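Lipase-esterase related protein (Clostridium acetobutylicum, PDB 3E0X) is of undetermined function but has the alpha/beta hydrolase fold and is probably a hydrolase, possibly of the lipase-esterase kind, with an ortho-xylene bound in its pocket. Local coordinates at residues N43-D48 with S77-H82; C59-Y64 with M168-I173; K126-K131 with N139-E144; H227-L230 with G236-E239. One frame throughout, in Å; residues are numbered along the deposited sequence. Where two conformers were deposited one is given.

Interaction 1 (N43-D48 with S77-H82)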
loop_
_atom_site.group_PDB
_atom_site.type_symbol
_atom_site.label_atom_id
_atom_site.label_comp_id
_atom_site.label_asym_id
_atom_site.label_seq_id
_atom_site.Cartn_x
_atom_site.Cartn_y
_atom_site.Cartn_z
ATOM N N ASN A 43 1.037 -16.090 -7.271
ATOM C CA ASN A 43 1.459 -16.544 -5.962
ATOM C C ASN A 43 1.350 -15.336 -5.040
ATOM O O ASN A 43 2.201 -14.457 -5.086
ATOM C CB ASN A 43 2.892 -17.078 -6.041
ATOM C CG ASN A 43 3.429 -17.494 -4.698
ATOM O OD1 ASN A 43 2.695 -18.029 -3.868
ATOM N ND2 ASN A 43 4.722 -17.254 -4.476
ATOM N N CYS A 44 0.284 -15.277 -4.238
ATOM C CA CYS A 44 -0.043 -14.057 -3.491
ATOM C C CYS A 44 0.373 -14.159 -2.033
ATOM O O CYS A 44 -0.038 -15.083 -1.301
ATOM C CB CYS A 44 -1.549 -13.766 -3.561
ATOM S SG CYS A 44 -2.188 -13.437 -5.225
ATOM N N ILE A 45 1.152 -13.174 -1.595
ATOM C CA ILE A 45 1.636 -13.109 -0.220
ATOM C C ILE A 45 1.170 -11.767 0.324
ATOM O O ILE A 45 1.508 -10.733 -0.225
ATOM C CB ILE A 45 3.198 -13.219 -0.156
ATOM C CG1 ILE A 45 3.679 -14.534 -0.807
ATOM C CG2 ILE A 45 3.670 -13.172 1.274
ATOM C CD1 ILE A 45 5.212 -14.583 -1.116
ATOM N N LEU A 46 0.364 -11.797 1.381
ATOM C CA LEU A 46 -0.190 -10.556 1.941
ATOM C C LEU A 46 0.392 -10.377 3.321
ATOM O O LEU A 46 0.204 -11.222 4.172
ATOM C CB LEU A 46 -1.730 -10.593 1.964
ATOM C CG LEU A 46 -2.227 -10.812 0.519
ATOM C CD1 LEU A 46 -2.595 -12.263 0.299
ATOM C CD2 LEU A 46 -3.355 -9.863 0.113
ATOM N N LEU A 47 1.132 -9.286 3.531
ATOM C CA LEU A 47 1.898 -9.007 4.740
ATOM C C LEU A 47 1.100 -8.190 5.760
ATOM O O LEU A 47 0.398 -7.263 5.345
ATOM C CB LEU A 47 3.097 -8.151 4.298
ATOM C CG LEU A 47 4.439 -8.218 5.004
ATOM C CD1 LEU A 47 4.834 -9.669 5.237
ATOM C CD2 LEU A 47 5.516 -7.471 4.201
ATOM N N ASP A 48 1.237 -8.466 7.050
ATOM C CA ASP A 48 0.832 -7.488 8.069
ATOM C C ASP A 48 2.081 -6.728 8.507
ATOM O O ASP A 48 3.082 -7.325 8.965
ATOM C CB ASP A 48 0.198 -8.178 9.292
ATOM C CG ASP A 48 -1.295 -8.473 9.124
ATOM O OD1 ASP A 48 -2.002 -7.747 8.387
ATOM O OD2 ASP A 48 -1.775 -9.421 9.792
ATOM N N SER A 77 12.451 -14.171 4.542
ATOM C CA SER A 77 11.332 -15.098 4.729
ATOM C C SER A 77 11.487 -16.305 3.823
ATOM O O SER A 77 11.925 -16.181 2.654
ATOM C CB SER A 77 9.996 -14.425 4.424
ATOM O OG SER A 77 8.921 -15.349 4.533
ATOM N N GLU A 78 11.112 -17.465 4.327
ATOM C CA GLU A 78 11.165 -18.652 3.490
ATOM C C GLU A 78 10.237 -18.554 2.277
ATOM O O GLU A 78 10.490 -19.210 1.253
ATOM C CB GLU A 78 10.878 -19.904 4.312
ATOM C CG GLU A 78 12.027 -20.290 5.248
ATOM C CD GLU A 78 13.283 -20.794 4.539
ATOM O OE1 GLU A 78 13.195 -21.272 3.392
ATOM O OE2 GLU A 78 14.364 -20.729 5.171
ATOM N N VAL A 79 9.188 -17.734 2.374
ATOM C CA VAL A 79 8.200 -17.630 1.313
ATOM C C VAL A 79 8.598 -16.693 0.161
ATOM O O VAL A 79 8.002 -16.744 -0.926
ATOM C CB VAL A 79 6.796 -17.302 1.912
ATOM C CG1 VAL A 79 6.648 -15.813 2.233
ATOM C CG2 VAL A 79 5.705 -17.809 1.038
ATOM N N THR A 80 9.609 -15.852 0.374
ATOM C CA THR A 80 10.081 -14.957 -0.700
ATOM C C THR A 80 11.549 -15.096 -1.047
ATOM O O THR A 80 11.933 -14.695 -2.148
ATOM C CB THR A 80 9.869 -13.473 -0.333
ATOM O OG1 THR A 80 10.496 -13.215 0.917
ATOM C CG2 THR A 80 8.397 -13.134 -0.252
ATOM N N LYS A 81 12.367 -15.638 -0.138
ATOM C CA LYS A 81 13.826 -15.546 -0.316
ATOM C C LYS A 81 14.313 -16.254 -1.577
ATOM O O LYS A 81 15.322 -15.832 -2.149
ATOM C CB LYS A 81 14.590 -16.024 0.921
ATOM C CG LYS A 81 14.517 -17.517 1.132
ATOM C CD LYS A 81 15.171 -18.037 2.435
ATOM C CE LYS A 81 16.682 -17.889 2.410
ATOM N NZ LYS A 81 17.260 -18.213 3.736
ATOM N N HIS A 82 13.564 -17.258 -2.036
ATOM C CA HIS A 82 13.915 -18.005 -3.259
ATOM C C HIS A 82 13.122 -17.632 -4.511
ATOM O O HIS A 82 13.366 -18.200 -5.592
ATOM C CB HIS A 82 13.805 -19.512 -3.012
ATOM C CG HIS A 82 14.644 -19.983 -1.866
ATOM N ND1 HIS A 82 16.006 -19.783 -1.816
ATOM C CD2 HIS A 82 14.311 -20.607 -0.712
ATOM C CE1 HIS A 82 16.482 -20.287 -0.691
ATOM N NE2 HIS A 82 15.473 -20.790 -0.000
HETATM O O HOH W 1 6.441 -18.420 -2.319
#
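Val79 O receives a hydrogen bond from a water at 2.7 Å, and the same water accepts one from Asn43 ND2 at 3.0 Å, so the carboxamide is linked to the loop without touching it. Asn43 is buried and its amide has further partners: OD1 pairs with His9 NE2 and ND2 also bonds to Thr18 OG1. Beside this bridge the contact turns apolar. Ile45 and Val79 meet tip to tip, with Ile45 CD1 3.8 Å from Val79 CG1, while Ile45 CD1 also lies 3.5 Å from Val79 O. With CG1 of Ile45 anti to its carbonyl carbon (chi1 -58°), the longer branch runs out to the loop, where CD1 stops 3.6 Å from Thr80 CG2. In the alpha/beta hydrolase fold, strand 43-47 belongs to the central sheet, and residues 77-82 form the turn between helix 63-76 and strand 86-91. The turn is held locally: in one of the two Ser77 conformers OG accepts from Val79 N at 3.2 Å, as in an ST turn, and Ser77 O receives both Thr80 N and Lys81 N. Thr80 points its CG2 at Ile45, leaving OG1 to bond with Ile74 O of the preceding helix.

Interaction 2 (C59-Y64 with M168-I173)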
loop_
_atom_site.group_PDB
_atom_site.type_symbol
_atom_site.label_atom_id
_atom_site.label_comp_id
_atom_site.label_asym_id
_atom_site.label_seq_id
_atom_site.Cartn_x
_atom_site.Cartn_y
_atom_site.Cartn_z
ATOM N N CYS A 59 4.278 -0.244 16.220
ATOM C CA CYS A 59 4.300 0.191 14.822
ATOM C C CYS A 59 5.460 1.159 14.658
ATOM O O CYS A 59 5.589 2.091 15.449
ATOM C CB CYS A 59 3.036 0.958 14.453
ATOM S SG CYS A 59 1.488 0.055 14.587
ATOM N N PRO A 60 6.327 0.944 13.653
ATOM C CA PRO A 60 7.330 1.958 13.323
ATOM C C PRO A 60 6.680 3.328 13.088
ATOM O O PRO A 60 5.561 3.414 12.561
ATOM C CB PRO A 60 7.929 1.427 12.021
ATOM C CG PRO A 60 7.796 -0.080 12.135
ATOM C CD PRO A 60 6.479 -0.283 12.835
ATOM N N SER A 61 7.392 4.389 13.469
ATOM C CA SER A 61 6.851 5.743 13.383
ATOM C C SER A 61 7.166 6.412 12.065
ATOM O O SER A 61 6.663 7.513 11.785
ATOM C CB SER A 61 7.404 6.632 14.489
ATOM O OG SER A 61 6.952 6.180 15.755
ATOM N N THR A 62 7.982 5.758 11.240
ATOM C CA THR A 62 8.407 6.347 9.958
ATOM C C THR A 62 8.224 5.369 8.823
ATOM O O THR A 62 8.283 4.137 9.026
ATOM C CB THR A 62 9.882 6.824 9.980
ATOM O OG1 THR A 62 10.769 5.699 9.972
ATOM C CG2 THR A 62 10.158 7.671 11.221
ATOM N N VAL A 63 8.040 5.899 7.608
ATOM C CA VAL A 63 7.961 4.985 6.470
ATOM C C VAL A 63 9.284 4.219 6.306
ATOM O O VAL A 63 9.287 3.059 5.905
ATOM C CB VAL A 63 7.538 5.735 5.205
ATOM C CG1 VAL A 63 7.663 4.851 3.977
ATOM C CG2 VAL A 63 6.073 6.182 5.357
ATOM N N TYR A 64 10.407 4.863 6.626
ATOM C CA TYR A 64 11.700 4.175 6.610
ATOM C C TYR A 64 11.745 2.927 7.477
ATOM O O TYR A 64 12.337 1.920 7.097
ATOM C CB TYR A 64 12.815 5.134 7.025
ATOM C CG TYR A 64 12.940 6.266 6.036
ATOM C CD1 TYR A 64 13.513 6.045 4.775
ATOM C CD2 TYR A 64 12.480 7.552 6.335
ATOM C CE1 TYR A 64 13.637 7.056 3.850
ATOM C CE2 TYR A 64 12.597 8.595 5.406
ATOM C CZ TYR A 64 13.160 8.343 4.153
ATOM O OH TYR A 64 13.282 9.353 3.228
HETATM N N MSE A 168 -3.718 4.326 13.437
HETATM C CA MSE A 168 -3.990 5.277 12.335
HETATM C C MSE A 168 -3.238 6.614 12.547
HETATM O O MSE A 168 -2.678 7.208 11.608
HETATM C CB MSE A 168 -5.498 5.496 12.199
HETATM C CG MSE A 168 -5.850 6.448 11.076
HETATM SE SE MSE A 168 -5.461 5.703 9.298
HETATM C CE MSE A 168 -7.115 4.668 9.124
ATOM N N ILE A 169 -3.239 7.106 13.779
ATOM C CA ILE A 169 -2.541 8.351 14.064
ATOM C C ILE A 169 -1.026 8.227 13.764
ATOM O O ILE A 169 -0.441 9.066 13.067
ATOM C CB ILE A 169 -2.828 8.812 15.526
ATOM C CG1 ILE A 169 -4.298 9.237 15.648
ATOM C CG2 ILE A 169 -1.899 9.953 15.945
ATOM C CD1 ILE A 169 -4.775 9.407 17.069
ATOM N N ASN A 170 -0.408 7.148 14.242
ATOM C CA ASN A 170 1.001 6.876 13.966
ATOM C C ASN A 170 1.272 6.873 12.475
ATOM O O ASN A 170 2.234 7.480 11.996
ATOM C CB ASN A 170 1.344 5.511 14.523
ATOM C CG ASN A 170 2.798 5.105 14.255
ATOM O OD1 ASN A 170 3.697 5.450 15.012
ATOM N ND2 ASN A 170 3.020 4.373 13.160
ATOM N N ASP A 171 0.427 6.161 11.746
ATOM C CA ASP A 171 0.658 5.966 10.323
ATOM C C ASP A 171 0.444 7.252 9.526
ATOM O O ASP A 171 1.195 7.516 8.579
ATOM C CB ASP A 171 -0.225 4.843 9.796
ATOM C CG ASP A 171 0.195 3.468 10.301
ATOM O OD1 ASP A 171 1.307 3.333 10.869
ATOM O OD2 ASP A 171 -0.589 2.506 10.094
ATOM N N LEU A 172 -0.563 8.062 9.884
ATOM C CA LEU A 172 -0.779 9.331 9.161
ATOM C C LEU A 172 0.349 10.324 9.422
ATOM O O LEU A 172 0.739 11.069 8.518
ATOM C CB LEU A 172 -2.135 9.950 9.509
ATOM C CG LEU A 172 -3.340 9.205 8.932
ATOM C CD1 LEU A 172 -4.648 9.699 9.542
ATOM C CD2 LEU A 172 -3.377 9.255 7.406
ATOM N N ILE A 173 0.899 10.309 10.638
ATOM C CA ILE A 173 2.080 11.126 10.931
ATOM C C ILE A 173 3.269 10.635 10.086
ATOM O O ILE A 173 3.995 11.459 9.497
ATOM C CB ILE A 173 2.410 11.136 12.462
ATOM C CG1 ILE A 173 1.291 11.889 13.206
ATOM C CG2 ILE A 173 3.795 11.717 12.711
ATOM C CD1 ILE A 173 1.330 11.794 14.741
HETATM O O HOH W 2 4.539 8.477 13.242
HETATM O O HOH W 3 4.753 7.894 15.845
#
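Asn170 lays its carboxamide against Cys59 CB, the carbonyl O of Pro60 and the Ser61 side of the loop leading to helix 63-76. CG stands anti to the backbone N (chi1 178°), which carries the amide off helix 165-177 and across to the loop. There ND2 donates to Pro60 O at 2.8 Å in a nearly straight bond (175°) that lies in the amide plane of Asn170 but approaches the carbonyl group 35° off its own plane. The other N-H of the amide goes to Asp171 OD1 at 3.0 Å, also in the amide plane, meeting the carboxylate on its anti side but well out of the carboxylate plane; between them the two bonds fix the rotation of the group. Cys59 CB packs 3.7 Å from ND2. In this alpha/beta hydrolase fold the contact joins the lead-in to a helix flanking the central sheet with a helix inserted between strands 109-115 and 191-196. Thr62 is the N-cap of the former, its OG1 bonded to Gly65 N. Two waters add to the join: one molecule donates to both Ser61 O and Asn170 O, each at 2.8 Å, and a second donates to Asn170 OD1 while also bonding Ser61 OG. Asp171, next in sequence, faces inward, where OD1 is also met by Tyr66 OH while OD2 takes His52 NE2 and Gly26 N.

Interaction 3 (K126-K131 with N139-E144). With OXE (ortho-xylene), chain C.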
loop_
_atom_site.group_PDB
_atom_site.type_symbol
_atom_site.label_atom_id
_atom_site.label_comp_id
_atom_site.label_asym_id
_atom_site.label_seq_id
_atom_site.Cartn_x
_atom_site.Cartn_y
_atom_site.Cartn_z
ATOM N N LYS A 126 -5.198 20.197 6.085
ATOM C CA LYS A 126 -4.542 20.806 7.215
ATOM C C LYS A 126 -5.342 20.654 8.493
ATOM O O LYS A 126 -4.766 20.364 9.531
ATOM C CB LYS A 126 -4.242 22.298 6.974
ATOM C CG LYS A 126 -3.380 22.601 5.733
ATOM C CD LYS A 126 -2.122 21.741 5.625
ATOM C CE LYS A 126 -1.490 21.940 4.231
ATOM N NZ LYS A 126 -0.203 21.206 4.004
ATOM N N ASP A 127 -6.656 20.861 8.426
ATOM C CA ASP A 127 -7.485 20.723 9.626
ATOM C C ASP A 127 -7.459 19.263 10.141
ATOM O O ASP A 127 -7.372 18.999 11.344
ATOM C CB ASP A 127 -8.932 21.155 9.324
ATOM C CG ASP A 127 -9.110 22.666 9.245
ATOM O OD1 ASP A 127 -8.174 23.444 9.549
ATOM O OD2 ASP A 127 -10.229 23.061 8.871
ATOM N N PHE A 128 -7.573 18.316 9.214
ATOM C CA PHE A 128 -7.503 16.894 9.546
ATOM C C PHE A 128 -6.185 16.545 10.240
ATOM O O PHE A 128 -6.178 15.861 11.269
ATOM C CB PHE A 128 -7.680 16.080 8.275
ATOM C CG PHE A 128 -7.619 14.591 8.468
ATOM C CD1 PHE A 128 -8.575 13.932 9.224
ATOM C CD2 PHE A 128 -6.639 13.845 7.826
ATOM C CE1 PHE A 128 -8.554 12.579 9.370
ATOM C CE2 PHE A 128 -6.594 12.451 7.975
ATOM C CZ PHE A 128 -7.567 11.810 8.744
HETATM N N MSE A 129 -5.073 16.983 9.661
HETATM C CA MSE A 129 -3.777 16.678 10.242
HETATM C C MSE A 129 -3.544 17.393 11.560
HETATM O O MSE A 129 -2.874 16.858 12.433
HETATM C CB MSE A 129 -2.642 16.941 9.258
HETATM C CG MSE A 129 -2.683 16.003 8.042
HETATM SE SE MSE A 129 -2.636 14.109 8.579
HETATM C CE MSE A 129 -0.947 14.141 9.564
ATOM N N GLU A 130 -4.082 18.602 11.728
ATOM C CA GLU A 130 -4.015 19.285 13.030
ATOM C C GLU A 130 -4.660 18.417 14.102
ATOM O O GLU A 130 -4.127 18.257 15.197
ATOM C CB GLU A 130 -4.708 20.654 12.975
ATOM C CG GLU A 130 -4.721 21.407 14.307
ATOM C CD GLU A 130 -3.421 22.164 14.589
ATOM O OE1 GLU A 130 -2.707 22.514 13.621
ATOM O OE2 GLU A 130 -3.125 22.428 15.776
ATOM N N LYS A 131 -5.834 17.881 13.781
ATOM C CA LYS A 131 -6.502 16.970 14.719
ATOM C C LYS A 131 -5.622 15.769 15.037
ATOM O O LYS A 131 -5.505 15.384 16.202
ATOM C CB LYS A 131 -7.875 16.517 14.205
ATOM C CG LYS A 131 -8.872 17.679 14.103
ATOM C CD LYS A 131 -10.092 17.316 13.270
ATOM C CE LYS A 131 -10.940 18.549 12.911
ATOM N NZ LYS A 131 -12.075 18.196 12.029
ATOM N N ASN A 139 -13.261 10.679 12.134
ATOM C CA ASN A 139 -13.896 9.597 11.390
ATOM C C ASN A 139 -14.791 10.100 10.254
ATOM O O ASN A 139 -14.912 9.442 9.219
ATOM C CB ASN A 139 -14.736 8.708 12.307
ATOM C CG ASN A 139 -15.008 7.344 11.705
ATOM O OD1 ASN A 139 -14.105 6.725 11.148
ATOM N ND2 ASN A 139 -16.245 6.868 11.813
ATOM N N ASN A 140 -15.408 11.265 10.430
ATOM C CA ASN A 140 -16.205 11.840 9.349
ATOM C C ASN A 140 -15.344 12.066 8.115
ATOM O O ASN A 140 -15.744 11.737 6.980
ATOM C CB ASN A 140 -16.872 13.146 9.776
ATOM C CG ASN A 140 -17.734 13.747 8.673
ATOM O OD1 ASN A 140 -18.795 13.213 8.347
ATOM N ND2 ASN A 140 -17.277 14.863 8.093
ATOM N N TYR A 141 -14.132 12.585 8.325
ATOM C CA TYR A 141 -13.258 12.856 7.191
ATOM C C TYR A 141 -12.756 11.544 6.596
ATOM O O TYR A 141 -12.706 11.415 5.372
ATOM C CB TYR A 141 -12.073 13.742 7.595
ATOM C CG TYR A 141 -11.235 14.151 6.407
ATOM C CD1 TYR A 141 -11.713 15.102 5.529
ATOM C CD2 TYR A 141 -9.978 13.588 6.165
ATOM C CE1 TYR A 141 -10.986 15.503 4.429
ATOM C CE2 TYR A 141 -9.212 13.979 5.041
ATOM C CZ TYR A 141 -9.741 14.933 4.187
ATOM O OH TYR A 141 -9.008 15.340 3.088
ATOM N N LEU A 142 -12.426 10.567 7.440
ATOM C CA LEU A 142 -11.980 9.279 6.923
ATOM C C LEU A 142 -13.057 8.658 6.024
ATOM O O LEU A 142 -12.779 8.169 4.921
ATOM C CB LEU A 142 -11.631 8.352 8.076
ATOM C CG LEU A 142 -10.931 7.064 7.702
ATOM C CD1 LEU A 142 -9.660 7.377 6.930
ATOM C CD2 LEU A 142 -10.617 6.311 8.966
ATOM N N LEU A 143 -14.313 8.703 6.485
ATOM C CA LEU A 143 -15.390 8.145 5.711
ATOM C C LEU A 143 -15.535 8.901 4.388
ATOM O O LEU A 143 -15.844 8.302 3.350
ATOM C CB LEU A 143 -16.699 8.168 6.520
ATOM C CG LEU A 143 -16.795 7.063 7.576
ATOM C CD1 LEU A 143 -17.909 7.382 8.569
ATOM C CD2 LEU A 143 -17.055 5.724 6.897
ATOM N N GLU A 144 -15.356 10.220 4.414
ATOM C CA GLU A 144 -15.461 11.001 3.190
ATOM C C GLU A 144 -14.384 10.554 2.200
ATOM O O GLU A 144 -14.640 10.408 0.992
ATOM C CB GLU A 144 -15.349 12.504 3.495
ATOM C CG GLU A 144 -15.609 13.383 2.293
ATOM C CD GLU A 144 -15.485 14.870 2.609
ATOM O OE1 GLU A 144 -15.187 15.229 3.782
ATOM O OE2 GLU A 144 -15.689 15.678 1.666
HETATM C C1 OXE C . -6.219 5.015 4.649
HETATM C C2 OXE C . -6.366 3.544 4.705
HETATM C C3 OXE C . -7.573 2.978 5.111
HETATM C C4 OXE C . -8.633 3.827 5.443
HETATM C C5 OXE C . -8.503 5.220 5.403
HETATM C C6 OXE C . -7.302 5.827 4.994
HETATM C "C1'" OXE C . -4.911 5.601 4.181
HETATM C "C2'" OXE C . -5.203 2.673 4.340
#
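Phe128 and Tyr141 make the tight part of this contact, their side chains crossing at about a right angle between helices 126-133 and 139-146. Tyr141 CD2 sits over the centre of the Phe128 ring, 3.3 Å above its plane and 3.4 Å from Phe128 CD1. The rings are oblique, with centroids 4.6 Å apart and planes at 41°, and Phe128 CB in turn lies over a face of Tyr141. Both residues swing CG to the far side from their own N (chi1 180° for Phe128), which directs each ring toward the facing helix. Leu172 of helix 165-177 also packs on Phe128. The outer side is looser and polar: Asp127, Glu130, Asn140 and Glu144 are exposed, and Lys131 forms a salt bridge with Asp138 in the connecting loop. Next to Tyr141, Leu142 turns to the ortho-xylene pocket, although its very short approach to the ligand is doubtful because the side chain has two conformers. Between the two helical segments the join therefore rests on dispersion and ring packing, with the direct polar ties supplied by the loop, consistent with a small helical hairpin that borders the pocket through Leu142.

Interaction 4 (H227-L230 with G236-E239). With OXE (ortho-xylene), chain C.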
loop_
_atom_site.group_PDB
_atom_site.type_symbol
_atom_site.label_atom_id
_atom_site.label_comp_id
_atom_site.label_asym_id
_atom_site.label_seq_id
_atom_site.Cartn_x
_atom_site.Cartn_y
_atom_site.Cartn_z
ATOM N N HIS A 227 -10.701 6.528 -2.025
ATOM C CA HIS A 227 -9.586 5.784 -1.425
ATOM C C HIS A 227 -9.894 4.286 -1.274
ATOM O O HIS A 227 -8.991 3.478 -0.987
ATOM C CB HIS A 227 -9.176 6.426 -0.093
ATOM C CG HIS A 227 -7.785 6.103 0.328
ATOM N ND1 HIS A 227 -6.692 6.371 -0.463
ATOM C CD2 HIS A 227 -7.306 5.587 1.483
ATOM C CE1 HIS A 227 -5.598 5.984 0.175
ATOM N NE2 HIS A 227 -5.943 5.510 1.358
ATOM N N PHE A 228 -11.165 3.920 -1.459
ATOM C CA PHE A 228 -11.555 2.504 -1.436
ATOM C C PHE A 228 -11.692 1.924 -2.842
ATOM O O PHE A 228 -12.350 0.912 -3.030
ATOM C CB PHE A 228 -12.828 2.294 -0.596
ATOM C CG PHE A 228 -12.567 1.717 0.781
ATOM C CD1 PHE A 228 -11.336 1.878 1.430
ATOM C CD2 PHE A 228 -13.600 1.062 1.454
ATOM C CE1 PHE A 228 -11.142 1.368 2.720
ATOM C CE2 PHE A 228 -13.415 0.538 2.723
ATOM C CZ PHE A 228 -12.192 0.688 3.372
ATOM N N LEU A 229 -11.023 2.541 -3.812
ATOM C CA LEU A 229 -10.946 1.990 -5.168
ATOM C C LEU A 229 -10.627 0.495 -5.146
ATOM O O LEU A 229 -11.230 -0.273 -5.886
ATOM C CB LEU A 229 -9.866 2.729 -5.964
ATOM C CG LEU A 229 -9.591 2.263 -7.392
ATOM C CD1 LEU A 229 -10.802 2.488 -8.315
ATOM C CD2 LEU A 229 -8.340 2.976 -7.952
ATOM N N LEU A 230 -9.694 0.081 -4.286
ATOM C CA LEU A 230 -9.249 -1.337 -4.250
ATOM C C LEU A 230 -10.317 -2.295 -3.714
ATOM O O LEU A 230 -10.128 -3.526 -3.766
ATOM C CB LEU A 230 -7.951 -1.507 -3.419
ATOM C CG LEU A 230 -8.072 -1.576 -1.877
ATOM C CD1 LEU A 230 -6.722 -1.957 -1.273
ATOM C CD2 LEU A 230 -8.633 -0.321 -1.198
ATOM N N GLY A 236 -11.428 -4.035 -11.483
ATOM C CA GLY A 236 -10.769 -3.126 -12.424
ATOM C C GLY A 236 -9.320 -2.892 -12.010
ATOM O O GLY A 236 -8.413 -2.835 -12.852
ATOM N N VAL A 237 -9.086 -2.773 -10.703
ATOM C CA VAL A 237 -7.702 -2.602 -10.232
ATOM C C VAL A 237 -6.866 -3.848 -10.599
ATOM O O VAL A 237 -5.721 -3.727 -11.094
ATOM C CB VAL A 237 -7.671 -2.336 -8.720
ATOM C CG1 VAL A 237 -6.239 -2.410 -8.174
ATOM C CG2 VAL A 237 -8.299 -0.986 -8.424
ATOM N N ALA A 238 -7.422 -5.034 -10.385
ATOM C CA ALA A 238 -6.689 -6.263 -10.724
ATOM C C ALA A 238 -6.354 -6.315 -12.211
ATOM O O ALA A 238 -5.265 -6.753 -12.565
ATOM C CB ALA A 238 -7.433 -7.508 -10.286
ATOM N N GLU A 239 -7.262 -5.863 -13.086
ATOM C CA GLU A 239 -6.973 -5.844 -14.523
ATOM C C GLU A 239 -5.771 -4.953 -14.804
ATOM O O GLU A 239 -4.918 -5.290 -15.664
ATOM C CB GLU A 239 -8.223 -5.412 -15.305
ATOM C CG GLU A 239 -9.324 -6.483 -15.306
ATOM C CD GLU A 239 -8.809 -7.844 -15.817
ATOM O OE1 GLU A 239 -8.272 -7.902 -16.957
ATOM O OE2 GLU A 239 -8.934 -8.836 -15.064
HETATM C C1 OXE C . -6.219 5.015 4.649
HETATM C C2 OXE C . -6.366 3.544 4.705
HETATM C C3 OXE C . -7.573 2.978 5.111
HETATM C C4 OXE C . -8.633 3.827 5.443
HETATM C C5 OXE C . -8.503 5.220 5.403
HETATM C C6 OXE C . -7.302 5.827 4.994
HETATM C "C1'" OXE C . -4.911 5.601 4.181
HETATM C "C2'" OXE C . -5.203 2.673 4.340
#
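Leu229 meets Val237 where helices 229-232 and 234-242 of the alpha/beta hydrolase fold come together, just beyond a histidine of the ligand pocket. That residue, His227, follows strand 217-222, the last of the central sheet, at the place where alpha/beta hydrolases carry the histidine of the catalytic triad. Its ND1 bonds to Glu199 OE1 and its side chain touches Ser92 of a GxSxG pattern resembling a nucleophile elbow, an arrangement consistent with such a triad, though unproven here. The imidazole presents its CD2-NE2 edge to the ortho-xylene: CD2 of His227 is 3.4 Å from ligand C1, whereas the still shorter approach of NE2 to a methyl carbon is doubtful as a true contact distance. His227 O bonds to Tyr91 OH, which ties the loop to strand 86-91. Phe228 comes next, at the N-cap position of helix 229-232; its ring slants toward the same ligand, CE1 being 4.4 Å from C4, and packs on Tyr157 and Phe158 of helix 152-158. Leu229 has CG turned away from the backbone N (chi1 178°), and the branch point, more than either methyl, leans on Val237. Leu230 adds little across the contact: its CA is 4.3 Å from Val237 CG2, while the side chain heads to Leu115 and Tyr91. Val237 also reaches Leu115, so both helices share a neighbour on strand 109-115. Leu229 and Val237 cross obliquely, and one methyl does the work: Val237 CG2 lies 3.6 Å from Leu229 CG, 4.0 Å from Leu229 CD2 and 3.9 Å from Leu229 O.

How the interactions relate
Along the chain, interactions 1 and 2 interleave, interaction 3 falls between the two segments of interaction 2, and interaction 4 comes last. Helix 63-76 links the first two: residues 59-64 run into it and 77-82 leave it, with about 23 Å between the contact centres. Interactions 2 and 3 touch, as Leu172 O meets the methyl of Met129 and Met168 packs on Leu142, and these touching helices border the pocket. Interactions 3 and 4, centres about 23 Å apart, both reach the ortho-xylene, through Leu142 and His227. Interaction 1 lies on the other side of the chain's centre from interaction 3, toward the sheet edge. The arrangement is consistent with a pocket between the inserted helices and the sheet.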